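Local structure of sulfur oxidation protein soxB (Thermus thermophilus, 2WDD) at residues 207-212 against 317-321; 211-217 against 255-261; 28-32 against 123-127; 201-205 against 249-255; 20-26 against 327-333. The protein hydrolyses the sulfur-sulfur bond of cysteine S-thiosulfonate in the bacterial sulfur oxidation pathway, carrying a pair of manganese ions at its metal site. All blocks are in the same frame, centred on the assembly; numbering follows the deposited sequence.

Contact 1: residues 207-212 against 317-321; sequences VGPYAL and LKLWK
Strand 210-212, which carries Tyr210, and strand 317-320, which carries Leu319, pass each other with their axes 8.0 Å apart and their directions at 117°. No hydrogen bond joins the two backbones directly, so side chains do the work. Ahead of Tyr210 the chain reverses through a type II' turn from Val207 to Tyr210, closed by Val207 N to Tyr210 O and by Tyr210 N to Val207 O, with Gly208 at the positive phi of the turn. The ring of Tyr210 lies over Leu319: CG stands anti to the carbonyl carbon (chi1 -45°), and Leu319 CB makes a CH-pi contact 4.0 Å from the ring centroid, over one face. Leu319 CD1 reaches further in and touches both Val207 CG1 and Tyr210 CB, each at 3.8 Å. Ala257, from the strand next to 210-217, also touches Leu319. This is an interface between the two sheets of the metallophosphoesterase-type sandwich, the hairpin of strands 202-207 and 210-217 coming from one sheet and strand 311-320 from the other. Deeper between the layers, Leu212 CD2 meets Leu317 CD1 at 4.2 Å. A serine in place of Tyr210 removes the ring, which would probably open a gap over Leu319 CB and cost a bridging water its weak phenol partner. That water lies toward the surface, donating to Leu319 O at 2.8 Å while making a weak, longer bond with Tyr210 OH. Nearby, Tyr210 CE1 comes within 3.9 Å of Trp320 CA.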
# COMPACT_ATOMS: atom_id res chain seq x y z
N VAL A 207 10.11 -23.74 16.69
CA VAL A 207 10.71 -22.62 17.40
C VAL A 207 11.14 -23.17 18.74
O VAL A 207 10.40 -23.07 19.72
CB VAL A 207 9.70 -21.46 17.58
CG1 VAL A 207 10.18 -20.51 18.67
CG2 VAL A 207 9.50 -20.72 16.27
N GLY A 208 12.29 -23.84 18.77
CA GLY A 208 12.75 -24.48 19.99
C GLY A 208 11.82 -25.63 20.30
O GLY A 208 11.62 -26.53 19.48
N PRO A 209 11.19 -25.61 21.49
CA PRO A 209 10.28 -26.68 21.89
C PRO A 209 8.82 -26.42 21.49
O PRO A 209 7.95 -27.27 21.72
CB PRO A 209 10.40 -26.68 23.41
CG PRO A 209 10.70 -25.27 23.75
CD PRO A 209 11.54 -24.73 22.62
N TYR A 210 8.56 -25.26 20.91
CA TYR A 210 7.20 -24.92 20.49
C TYR A 210 7.06 -25.05 18.98
O TYR A 210 8.05 -25.23 18.27
CB TYR A 210 6.86 -23.47 20.86
CG TYR A 210 7.25 -23.08 22.26
CD1 TYR A 210 6.36 -23.24 23.32
CD2 TYR A 210 8.49 -22.53 22.53
CE1 TYR A 210 6.70 -22.87 24.60
CE2 TYR A 210 8.85 -22.17 23.82
CZ TYR A 210 7.95 -22.33 24.85
OH TYR A 210 8.30 -21.97 26.13
N ALA A 211 5.84 -24.90 18.50
CA ALA A 211 5.57 -24.94 17.07
C ALA A 211 4.71 -23.72 16.75
O ALA A 211 3.68 -23.47 17.40
CB ALA A 211 4.85 -26.22 16.69
N LEU A 212 5.13 -22.95 15.75
CA LEU A 212 4.44 -21.73 15.36
C LEU A 212 3.91 -21.89 13.94
O LEU A 212 4.68 -22.15 13.03
CB LEU A 212 5.41 -20.56 15.38
CG LEU A 212 4.91 -19.17 14.98
CD1 LEU A 212 3.92 -18.65 16.01
CD2 LEU A 212 6.08 -18.20 14.85
N LEU A 317 8.64 -12.98 19.85
CA LEU A 317 7.58 -13.67 20.56
C LEU A 317 8.03 -14.58 21.68
O LEU A 317 8.88 -15.46 21.48
CB LEU A 317 6.77 -14.53 19.58
CG LEU A 317 6.27 -13.85 18.31
CD1 LEU A 317 5.60 -14.87 17.37
CD2 LEU A 317 5.32 -12.72 18.67
N LYS A 318 7.40 -14.44 22.84
CA LYS A 318 7.59 -15.38 23.93
C LYS A 318 6.37 -16.28 23.80
O LYS A 318 5.24 -15.83 23.98
CB LYS A 318 7.53 -14.68 25.29
CG LYS A 318 8.86 -14.21 25.79
CD LYS A 318 8.70 -13.66 27.19
CE LYS A 318 10.03 -13.25 27.77
NZ LYS A 318 9.83 -12.62 29.11
N LEU A 319 6.58 -17.55 23.47
CA LEU A 319 5.47 -18.45 23.27
C LEU A 319 5.17 -19.26 24.52
O LEU A 319 6.01 -19.38 25.42
CB LEU A 319 5.77 -19.41 22.12
CG LEU A 319 6.21 -18.76 20.80
CD1 LEU A 319 6.59 -19.82 19.77
CD2 LEU A 319 5.12 -17.86 20.26
N TRP A 320 3.96 -19.82 24.55
CA TRP A 320 3.56 -20.78 25.57
C TRP A 320 2.75 -21.88 24.90
O TRP A 320 2.41 -21.77 23.71
CB TRP A 320 2.84 -20.14 26.76
CG TRP A 320 1.42 -19.71 26.52
CD1 TRP A 320 1.01 -18.58 25.85
CD2 TRP A 320 0.23 -20.34 27.01
NE1 TRP A 320 -0.37 -18.49 25.89
CE2 TRP A 320 -0.86 -19.55 26.60
CE3 TRP A 320 -0.01 -21.48 27.79
CZ2 TRP A 320 -2.19 -19.88 26.92
CZ3 TRP A 320 -1.33 -21.82 28.09
CH2 TRP A 320 -2.40 -21.01 27.68
N LYS A 321 2.46 -22.94 25.63
CA LYS A 321 1.74 -24.07 25.06
C LYS A 321 0.48 -23.70 24.28
O LYS A 321 0.15 -24.35 23.29
CB LYS A 321 1.42 -25.12 26.13
CG LYS A 321 -0.05 -25.52 26.18
CD LYS A 321 -0.28 -26.66 27.17
CE LYS A 321 0.58 -27.88 26.84
NZ LYS A 321 0.44 -28.96 27.86
O HOH W 1 8.58 -18.61 26.22

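Contact 2: residues 211-217 against 255-261; sequences ALAVVGA and ANAVVLL
Ala211 and Asn256 start the pairing with a two-way grip: Ala211 N donates to Asn256 OD1 at 2.8 Å, in the carbonyl plane and on a lone pair, while Asn256 N returns a bond to Ala211 O at 2.7 Å. Ala257 N adds a weak bond to the same oxygen. From there strands 211-217 and 257-261 run parallel, and the backbone bonds alternate: Ala213 N to Ala257 O, Val259 N to Ala213 O, Val215 N to Val259 O, Leu261 N to Val215 O and Ala217 N to Leu261 O. CA-H...O contacts fill in between them, such as Val214 CA to Val259 O at 3.4 Å.

The apolar contacts divide between the faces. On one, Leu212 CD1 presses on Ala257 CB at 3.5 Å and Val214 CG1 lies 4.1 Å from Leu261 CB. On the other, Ala213 CB meets Ala255 CB at 3.8 Å, Val215 CG2 meets Val258 CG1 at 3.7 Å, and Leu260 CD1 rests against both Val215 CG1 and Ala217 CB.

The strands are the two ends of a beta-alpha-beta crossover through helix 240-252, whose Ala250 covers Ala213. Leu212, Val259 and Leu261 face strand 29-34 of the second sheet. Antiparallel strand 202-207 flanks 210-217, and strand 257-262, flanked by parallel strand 281-284, leads directly to the manganese ligand His263.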
# COMPACT_ATOMS: atom_id res chain seq x y z
N ALA A 211 5.84 -24.90 18.50
CA ALA A 211 5.57 -24.94 17.07
C ALA A 211 4.71 -23.72 16.75
O ALA A 211 3.68 -23.47 17.40
CB ALA A 211 4.85 -26.22 16.69
N LEU A 212 5.13 -22.95 15.75
CA LEU A 212 4.44 -21.73 15.36
C LEU A 212 3.91 -21.89 13.94
O LEU A 212 4.68 -22.15 13.03
CB LEU A 212 5.41 -20.56 15.38
CG LEU A 212 4.91 -19.17 14.98
CD1 LEU A 212 3.92 -18.65 16.01
CD2 LEU A 212 6.08 -18.20 14.85
N ALA A 213 2.61 -21.69 13.77
CA ALA A 213 2.00 -21.75 12.44
C ALA A 213 1.91 -20.35 11.84
O ALA A 213 1.47 -19.41 12.51
CB ALA A 213 0.59 -22.34 12.52
N VAL A 214 2.25 -20.23 10.56
CA VAL A 214 2.08 -18.99 9.80
C VAL A 214 0.98 -19.34 8.79
O VAL A 214 1.16 -20.22 7.94
CB VAL A 214 3.35 -18.57 9.05
CG1 VAL A 214 3.10 -17.31 8.19
CG2 VAL A 214 4.50 -18.29 10.02
N VAL A 215 -0.18 -18.70 8.94
CA VAL A 215 -1.31 -18.90 8.04
C VAL A 215 -1.32 -17.71 7.09
O VAL A 215 -1.05 -16.59 7.52
CB VAL A 215 -2.65 -18.96 8.82
CG1 VAL A 215 -3.85 -19.16 7.88
CG2 VAL A 215 -2.59 -20.02 9.92
N GLY A 216 -1.58 -17.93 5.81
CA GLY A 216 -1.62 -16.83 4.87
C GLY A 216 -3.01 -16.47 4.37
O GLY A 216 -3.87 -17.33 4.16
N ALA A 217 -3.22 -15.18 4.14
CA ALA A 217 -4.48 -14.70 3.56
C ALA A 217 -4.17 -13.65 2.50
O ALA A 217 -3.49 -12.67 2.78
CB ALA A 217 -5.40 -14.12 4.62
N ALA A 255 0.50 -26.93 16.45
CA ALA A 255 0.90 -25.53 16.59
C ALA A 255 0.51 -24.99 17.96
O ALA A 255 -0.63 -25.14 18.39
CB ALA A 255 0.28 -24.67 15.48
N ASN A 256 1.45 -24.34 18.64
CA ASN A 256 1.17 -23.73 19.94
C ASN A 256 0.64 -22.31 19.74
O ASN A 256 -0.21 -21.84 20.50
CB ASN A 256 2.45 -23.66 20.78
CG ASN A 256 3.01 -25.03 21.08
OD1 ASN A 256 4.05 -25.41 20.54
ND2 ASN A 256 2.29 -25.80 21.87
N ALA A 257 1.14 -21.65 18.70
CA ALA A 257 0.75 -20.28 18.40
C ALA A 257 0.45 -20.14 16.92
O ALA A 257 1.00 -20.87 16.10
CB ALA A 257 1.86 -19.31 18.79
N VAL A 258 -0.43 -19.20 16.59
CA VAL A 258 -0.84 -19.01 15.20
C VAL A 258 -0.70 -17.55 14.78
O VAL A 258 -1.24 -16.66 15.43
CB VAL A 258 -2.28 -19.51 14.98
CG1 VAL A 258 -2.78 -19.17 13.56
CG2 VAL A 258 -2.37 -21.02 15.24
N VAL A 259 0.03 -17.32 13.70
CA VAL A 259 0.24 -15.99 13.15
C VAL A 259 -0.44 -15.94 11.79
O VAL A 259 -0.19 -16.81 10.96
CB VAL A 259 1.74 -15.69 12.98
CG1 VAL A 259 1.96 -14.29 12.39
CG2 VAL A 259 2.49 -15.86 14.31
N LEU A 260 -1.27 -14.93 11.55
CA LEU A 260 -1.90 -14.77 10.24
C LEU A 260 -1.12 -13.70 9.47
O LEU A 260 -1.08 -12.56 9.91
CB LEU A 260 -3.37 -14.34 10.37
CG LEU A 260 -4.08 -14.08 9.03
CD1 LEU A 260 -4.27 -15.40 8.27
CD2 LEU A 260 -5.42 -13.40 9.24
N LEU A 261 -0.48 -14.08 8.36
CA LEU A 261 0.24 -13.16 7.48
C LEU A 261 -0.84 -12.74 6.49
O LEU A 261 -1.25 -13.52 5.64
CB LEU A 261 1.36 -13.91 6.74
CG LEU A 261 2.23 -13.13 5.75
CD1 LEU A 261 2.91 -11.94 6.42
CD2 LEU A 261 3.27 -14.07 5.16

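Contact 3: residues 28-32 against 123-127; sequences DATLL and GKALV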
# COMPACT_ATOMS: atom_id res chain seq x y z
N ASP A 28 11.41 -16.52 22.07
CA ASP A 28 11.75 -17.77 21.41
C ASP A 28 11.85 -17.66 19.90
O ASP A 28 12.52 -18.47 19.26
CB ASP A 28 10.69 -18.81 21.75
CG ASP A 28 10.42 -18.90 23.25
OD1 ASP A 28 11.34 -19.33 23.97
OD2 ASP A 28 9.31 -18.55 23.69
N ALA A 29 11.12 -16.71 19.32
CA ALA A 29 11.10 -16.58 17.87
C ALA A 29 11.05 -15.11 17.49
O ALA A 29 10.48 -14.29 18.20
CB ALA A 29 9.89 -17.30 17.30
N THR A 30 11.62 -14.81 16.34
CA THR A 30 11.59 -13.44 15.85
C THR A 30 11.05 -13.45 14.44
O THR A 30 11.53 -14.19 13.59
CB THR A 30 12.96 -12.79 15.87
OG1 THR A 30 13.42 -12.70 17.23
CG2 THR A 30 12.89 -11.38 15.26
N LEU A 31 10.08 -12.57 14.19
CA LEU A 31 9.53 -12.41 12.85
C LEU A 31 10.04 -11.07 12.31
O LEU A 31 9.98 -10.04 13.00
CB LEU A 31 8.00 -12.42 12.87
CG LEU A 31 7.32 -13.57 13.64
CD1 LEU A 31 5.82 -13.45 13.56
CD2 LEU A 31 7.79 -14.92 13.09
N LEU A 32 10.62 -11.10 11.11
CA LEU A 32 11.12 -9.90 10.44
C LEU A 32 10.13 -9.72 9.30
O LEU A 32 10.09 -10.51 8.35
CB LEU A 32 12.54 -10.10 9.93
CG LEU A 32 13.51 -10.45 11.08
CD1 LEU A 32 14.91 -10.78 10.56
CD2 LEU A 32 13.55 -9.32 12.12
N GLY A 123 18.56 -17.87 18.62
CA GLY A 123 17.15 -17.69 18.33
C GLY A 123 16.76 -18.18 16.95
O GLY A 123 17.60 -18.63 16.18
N LYS A 124 15.47 -18.10 16.66
CA LYS A 124 14.92 -18.55 15.37
C LYS A 124 14.22 -17.38 14.69
O LYS A 124 13.28 -16.82 15.25
CB LYS A 124 13.91 -19.67 15.61
CG LYS A 124 13.00 -19.95 14.43
CD LYS A 124 13.61 -20.98 13.50
CE LYS A 124 12.56 -21.61 12.61
NZ LYS A 124 13.16 -22.12 11.35
N ALA A 125 14.65 -17.03 13.48
CA ALA A 125 14.04 -15.92 12.75
C ALA A 125 13.37 -16.33 11.45
O ALA A 125 13.86 -17.19 10.71
CB ALA A 125 15.06 -14.84 12.50
N LEU A 126 12.24 -15.68 11.16
CA LEU A 126 11.51 -15.92 9.92
C LEU A 126 11.33 -14.59 9.24
O LEU A 126 11.05 -13.58 9.90
CB LEU A 126 10.14 -16.54 10.20
CG LEU A 126 10.12 -17.98 10.71
CD1 LEU A 126 8.68 -18.38 11.07
CD2 LEU A 126 10.70 -18.93 9.65
N VAL A 127 11.53 -14.57 7.92
CA VAL A 127 11.36 -13.37 7.11
C VAL A 127 10.03 -13.52 6.39
O VAL A 127 9.83 -14.44 5.59
CB VAL A 127 12.53 -13.20 6.12
CG1 VAL A 127 12.30 -11.97 5.25
CG2 VAL A 127 13.86 -13.07 6.88
O HOH W 2 14.59 -15.98 18.10
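Thr30 and Leu126 use their backbone groups to join two parallel strands, 29-32 and 124-127. Thr30 N donates to Lys124 O at 2.8 Å, Leu126 N to Thr30 O at 2.9 Å, and Leu32 N to Leu126 O at 2.8 Å. Thr30 O also receives the CA hydrogen of Ala125, the CA lying 3.2 Å away. Where the pairing begins, water stands in for a direct bond: it accepts from Lys124 N at 2.7 Å and donates weakly to Asp28 O. Polar groups pointing elsewhere find partners outside the pair. Asp28 OD2 takes the N-H of Leu319, Thr30 OG1 bonds with Asp316 OD1, and Val127 N is held by Asp158 OD2. Asp28 and Ala29 together face Leu317 in a classic beta bulge. Leu31 and Leu126 lie side by side and point the same way, with Leu31 CD2 4.1 Å from Leu126 CB. Around the pair, strand 311-320 runs antiparallel next to 29-34, and strand 159-160 follows beyond 124-129. Helix 104-120 covers the face of Thr30, Leu32 and Val127, while Ala29, Leu31 and Leu126 meet Val207, Leu212 and His205 of the second sheet.

Contact 4: residues 201-205 against 249-255; sequences AYRIH and KARAEGA
Tyr202 CG sits in the crowded position between its own backbone N and carbonyl carbon (chi1 66°), which lays the ring across the C-terminal end of helix 240-252, and Glu253, with CG beside its backbone N and an extended chain beyond, brings its carboxylate to the phenol. The helix ends in a Schellman motif, and this contact sets that end against strand 202-207, the outermost strand of its sheet. Gly254 turns to positive phi, while Ala255 N bonds to Ala250 O at 3.0 Å and Gly254 N to Arg251 O.

Ala250 CB stands over the centre of the Tyr202 ring, 3.8 Å from its centroid, as a CH-pi contact. At the edge of the same ring, Tyr202 OH donates to Glu253 OE1 at 2.7 Å. The acceptor lies in the plane of the ring, but the hydroxyl meets the carboxylate from above, 78° out of its plane. On another flank of the hydroxyl runs the aliphatic chain of Lys249, with CG 3.2 Å from Tyr202 OH. A phenylalanine in place of Tyr202 lacks the hydroxyl, which would probably leave Glu253 OE1 without this partner and the carboxylate freer to turn. Tyr202 also touches Val215 of the neighbouring strand 210-217.

Two residues along, Ile204 points the same way as Tyr202 and probes the helix terminus with a single methyl: Ile204 CD1 lies 3.9 Å from Glu253 CB, 4.2 Å from Ala255 CB and 3.6 Å from Ala250 O.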
# COMPACT_ATOMS: atom_id res chain seq x y z
N ALA A 201 -2.45 -23.41 3.03
CA ALA A 201 -3.03 -22.38 3.89
C ALA A 201 -2.03 -21.92 4.93
O ALA A 201 -2.03 -20.75 5.33
CB ALA A 201 -4.28 -22.90 4.58
N TYR A 202 -1.20 -22.84 5.41
CA TYR A 202 -0.25 -22.51 6.47
C TYR A 202 0.97 -23.41 6.48
O TYR A 202 1.02 -24.44 5.81
CB TYR A 202 -0.95 -22.59 7.84
CG TYR A 202 -1.39 -23.99 8.23
CD1 TYR A 202 -0.48 -24.89 8.78
CD2 TYR A 202 -2.70 -24.41 8.05
CE1 TYR A 202 -0.87 -26.18 9.12
CE2 TYR A 202 -3.10 -25.70 8.37
CZ TYR A 202 -2.18 -26.57 8.91
OH TYR A 202 -2.59 -27.85 9.24
N ARG A 203 1.98 -22.99 7.25
CA ARG A 203 3.18 -23.79 7.45
C ARG A 203 3.54 -23.72 8.93
O ARG A 203 3.55 -22.64 9.50
CB ARG A 203 4.35 -23.29 6.61
CG ARG A 203 5.65 -24.07 6.84
CD ARG A 203 5.50 -25.54 6.44
NE ARG A 203 4.83 -25.64 5.15
CZ ARG A 203 3.95 -26.58 4.83
NH1 ARG A 203 3.67 -27.57 5.67
NH2 ARG A 203 3.37 -26.56 3.63
N ILE A 204 3.85 -24.86 9.54
CA ILE A 204 4.26 -24.89 10.94
C ILE A 204 5.77 -24.92 11.01
O ILE A 204 6.43 -25.69 10.30
CB ILE A 204 3.63 -26.06 11.71
CG1 ILE A 204 2.11 -25.89 11.80
CG2 ILE A 204 4.23 -26.16 13.12
CD1 ILE A 204 1.38 -27.13 12.26
N HIS A 205 6.33 -24.06 11.85
CA HIS A 205 7.77 -23.95 12.02
C HIS A 205 8.17 -24.28 13.44
O HIS A 205 7.52 -23.87 14.39
CB HIS A 205 8.21 -22.52 11.74
CG HIS A 205 8.09 -22.13 10.30
ND1 HIS A 205 9.13 -22.29 9.40
CD2 HIS A 205 7.07 -21.57 9.61
CE1 HIS A 205 8.73 -21.87 8.20
NE2 HIS A 205 7.49 -21.44 8.30
N LYS A 249 -6.93 -26.63 12.30
CA LYS A 249 -6.11 -27.72 11.79
C LYS A 249 -4.65 -27.55 12.19
O LYS A 249 -4.01 -28.51 12.63
CB LYS A 249 -6.25 -27.84 10.27
CG LYS A 249 -5.53 -29.05 9.68
CD LYS A 249 -5.73 -29.12 8.17
CE LYS A 249 -4.80 -30.15 7.54
NZ LYS A 249 -4.97 -30.22 6.07
N ALA A 250 -4.12 -26.34 12.07
CA ALA A 250 -2.74 -26.09 12.46
C ALA A 250 -2.55 -26.48 13.93
O ALA A 250 -1.53 -27.06 14.30
CB ALA A 250 -2.39 -24.61 12.25
N ARG A 251 -3.52 -26.13 14.76
CA ARG A 251 -3.45 -26.44 16.19
C ARG A 251 -3.57 -27.94 16.44
O ARG A 251 -2.89 -28.48 17.31
CB ARG A 251 -4.49 -25.65 16.96
CG ARG A 251 -4.06 -24.21 17.24
CD ARG A 251 -5.11 -23.41 18.00
NE ARG A 251 -4.74 -21.99 18.09
CZ ARG A 251 -3.73 -21.52 18.80
NH1 ARG A 251 -2.98 -22.35 19.52
NH2 ARG A 251 -3.45 -20.23 18.80
N ALA A 252 -4.38 -28.62 15.64
CA ALA A 252 -4.53 -30.07 15.77
C ALA A 252 -3.25 -30.78 15.35
O ALA A 252 -2.94 -31.87 15.85
CB ALA A 252 -5.71 -30.56 14.96
N GLU A 253 -2.48 -30.15 14.47
CA GLU A 253 -1.22 -30.71 14.03
C GLU A 253 -0.08 -30.36 14.98
O GLU A 253 1.07 -30.74 14.74
CB GLU A 253 -0.90 -30.27 12.59
CG GLU A 253 -1.84 -30.87 11.57
CD GLU A 253 -1.38 -30.64 10.14
OE1 GLU A 253 -0.71 -29.62 9.90
OE2 GLU A 253 -1.70 -31.48 9.27
N GLY A 254 -0.39 -29.63 16.05
CA GLY A 254 0.61 -29.30 17.05
C GLY A 254 1.06 -27.86 17.22
O GLY A 254 1.92 -27.58 18.05
N ALA A 255 0.50 -26.93 16.45
CA ALA A 255 0.90 -25.53 16.59
C ALA A 255 0.51 -24.99 17.96
O ALA A 255 -0.63 -25.14 18.39
CB ALA A 255 0.28 -24.67 15.48

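Contact 5: residues 20-26 against 327-333; sequences LYDLPPY and LRVRVLP
Arg328 reaches from strand 327-333 to the coil 20-26, meeting it along most of its length. Its CB lies over one face of the Tyr26 ring, toward the rim, in a CH-pi contact 4.1 Å from the centroid. CG packs over the guanidinium plane of Arg330, its neighbour on the same side of the strand. The chain then bends at chi3 (66°), bringing NE near Tyr26 CB and CZ to 3.6 Å from that same Tyr26 CB, which stands over the centre of the guanidinium. Leu23 CD2 lies more loosely over the opposite face, so aliphatic groups flank the flat group on both faces. At its end, Arg328 NH1 and Arg328 NH2 both donate to Pro24 O, each at 2.9 Å, and the oxygen lies in the guanidinium plane. The NH2 bond runs nearly along the C=O axis, whereas NH1 sits above the carbonyl plane, 40° out of it. NH2 has a second partner in Asp316, a salt bridge that probably helps fix the rotation of the group.

Leu23 of the coil spreads its methyls over the Arg330 chain, farther along the strand, with CD1 and CD2 each 3.9 Å from Arg330 CG, and Leu23 CD1 lies 4.1 Å from Leu332 CD2. Tyr21 closes the other end: its hydroxyl donates to Pro333 O at 2.6 Å, the oxygen lying in the ring plane at the edge. Leu332 and Tyr21 also touch Leu110 of helix 104-120. The N-terminal coil thus runs beside that helix along the outermost strand of one sheet in the alpha-beta-beta-alpha sandwich of the metallophosphoesterases.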
# COMPACT_ATOMS: atom_id res chain seq x y z
N LEU A 20 16.25 2.43 17.11
CA LEU A 20 17.52 2.02 16.50
C LEU A 20 17.59 0.52 16.24
O LEU A 20 16.59 -0.20 16.38
CB LEU A 20 18.71 2.52 17.31
CG LEU A 20 19.29 1.65 18.43
CD1 LEU A 20 20.49 2.35 19.06
CD2 LEU A 20 18.22 1.34 19.48
N TYR A 21 18.77 0.04 15.86
CA TYR A 21 18.95 -1.36 15.48
C TYR A 21 19.57 -2.32 16.49
O TYR A 21 19.41 -3.54 16.36
CB TYR A 21 19.71 -1.42 14.15
CG TYR A 21 19.24 -0.39 13.15
CD1 TYR A 21 17.93 -0.39 12.69
CD2 TYR A 21 20.11 0.58 12.65
CE1 TYR A 21 17.49 0.54 11.77
CE2 TYR A 21 19.68 1.51 11.73
CZ TYR A 21 18.37 1.49 11.30
OH TYR A 21 17.94 2.41 10.37
N ASP A 22 20.29 -1.79 17.47
CA ASP A 22 20.95 -2.63 18.48
C ASP A 22 19.99 -3.05 19.59
O ASP A 22 19.99 -2.45 20.67
CB ASP A 22 22.17 -1.92 19.06
CG ASP A 22 23.02 -2.84 19.93
OD1 ASP A 22 23.01 -4.06 19.69
OD2 ASP A 22 23.68 -2.33 20.86
N LEU A 23 19.20 -4.08 19.32
CA LEU A 23 18.22 -4.58 20.29
C LEU A 23 18.70 -5.81 21.03
O LEU A 23 19.29 -6.71 20.45
CB LEU A 23 16.92 -4.92 19.56
CG LEU A 23 16.05 -3.78 19.03
CD1 LEU A 23 15.08 -4.33 17.99
CD2 LEU A 23 15.28 -3.13 20.17
N PRO A 24 18.39 -5.89 22.33
CA PRO A 24 18.77 -7.07 23.11
C PRO A 24 17.87 -8.24 22.74
O PRO A 24 16.81 -8.05 22.14
CB PRO A 24 18.50 -6.64 24.56
CG PRO A 24 17.52 -5.53 24.46
CD PRO A 24 17.82 -4.83 23.17
N PRO A 25 18.27 -9.47 23.10
CA PRO A 25 17.44 -10.64 22.77
C PRO A 25 16.11 -10.61 23.50
O PRO A 25 15.99 -10.00 24.57
CB PRO A 25 18.28 -11.82 23.29
CG PRO A 25 19.68 -11.29 23.39
CD PRO A 25 19.54 -9.84 23.75
N TYR A 26 15.10 -11.26 22.93
CA TYR A 26 13.79 -11.36 23.54
C TYR A 26 13.00 -12.51 22.92
O TYR A 26 12.83 -12.56 21.71
CB TYR A 26 12.99 -10.06 23.37
CG TYR A 26 11.64 -10.09 24.08
CD1 TYR A 26 11.48 -9.53 25.34
CD2 TYR A 26 10.54 -10.73 23.51
CE1 TYR A 26 10.27 -9.58 26.01
CE2 TYR A 26 9.31 -10.78 24.16
CZ TYR A 26 9.18 -10.20 25.41
OH TYR A 26 7.97 -10.23 26.06
N LEU A 327 5.03 -10.29 23.69
CA LEU A 327 5.76 -9.94 22.48
C LEU A 327 6.39 -8.57 22.56
O LEU A 327 5.93 -7.70 23.31
CB LEU A 327 4.83 -10.00 21.26
CG LEU A 327 3.84 -8.84 21.07
CD1 LEU A 327 3.07 -9.04 19.76
CD2 LEU A 327 2.89 -8.74 22.25
N ARG A 328 7.43 -8.38 21.77
CA ARG A 328 8.09 -7.09 21.67
C ARG A 328 8.03 -6.70 20.19
O ARG A 328 8.42 -7.46 19.32
CB ARG A 328 9.54 -7.17 22.13
CG ARG A 328 10.22 -5.82 22.13
CD ARG A 328 11.69 -5.92 22.52
NE ARG A 328 12.46 -6.67 21.54
CZ ARG A 328 13.74 -7.01 21.69
NH1 ARG A 328 14.40 -6.65 22.78
NH2 ARG A 328 14.35 -7.70 20.74
N VAL A 329 7.52 -5.50 19.92
CA VAL A 329 7.38 -5.02 18.55
C VAL A 329 8.25 -3.79 18.40
O VAL A 329 8.20 -2.86 19.22
CB VAL A 329 5.91 -4.64 18.26
CG1 VAL A 329 5.78 -3.96 16.90
CG2 VAL A 329 5.00 -5.87 18.36
N ARG A 330 9.05 -3.76 17.34
CA ARG A 330 9.87 -2.60 17.04
C ARG A 330 9.78 -2.30 15.56
O ARG A 330 10.04 -3.17 14.74
CB ARG A 330 11.32 -2.83 17.43
CG ARG A 330 11.54 -2.93 18.94
CD ARG A 330 11.27 -1.60 19.63
NE ARG A 330 11.59 -1.66 21.05
CZ ARG A 330 10.71 -1.98 21.99
NH1 ARG A 330 9.45 -2.25 21.66
NH2 ARG A 330 11.07 -2.02 23.27
N VAL A 331 9.45 -1.06 15.24
CA VAL A 331 9.43 -0.60 13.86
C VAL A 331 10.85 -0.11 13.59
O VAL A 331 11.29 0.88 14.18
CB VAL A 331 8.42 0.56 13.69
CG1 VAL A 331 8.61 1.22 12.30
CG2 VAL A 331 6.99 0.05 13.88
N LEU A 332 11.58 -0.82 12.74
CA LEU A 332 12.96 -0.45 12.42
C LEU A 332 13.01 0.37 11.12
O LEU A 332 12.74 -0.15 10.04
CB LEU A 332 13.84 -1.68 12.29
CG LEU A 332 13.78 -2.65 13.47
CD1 LEU A 332 14.62 -3.88 13.18
CD2 LEU A 332 14.24 -1.96 14.76
N PRO A 333 13.37 1.66 11.22
CA PRO A 333 13.42 2.45 9.99
C PRO A 333 14.49 1.97 9.00
O PRO A 333 15.63 1.71 9.38
CB PRO A 333 13.74 3.87 10.50
CG PRO A 333 13.43 3.84 11.99
CD PRO A 333 13.74 2.44 12.41

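Overall arrangement
From the N terminus, segment 20-26 opens contact 5, whose loop closes at 327-333 and encloses all the others. Contact 3 opens almost at once and closes at 123-127, before the remaining three begin. Contacts 4, 1 and 2 then open in succession at 201, 207 and 211. Contact 4 closes first, at 249-255, and so crosses both 1 and 2; contact 2 closes at 255-261 and is nested within contact 1, which ends at 317-321. Contact 3 pairs two strands of the first sheet, and contact 5 lays the N-terminal coil along its edge strand 323-333, whereas contacts 2 and 4 assemble the second sheet and its helix. Contact 1 joins the two sheets.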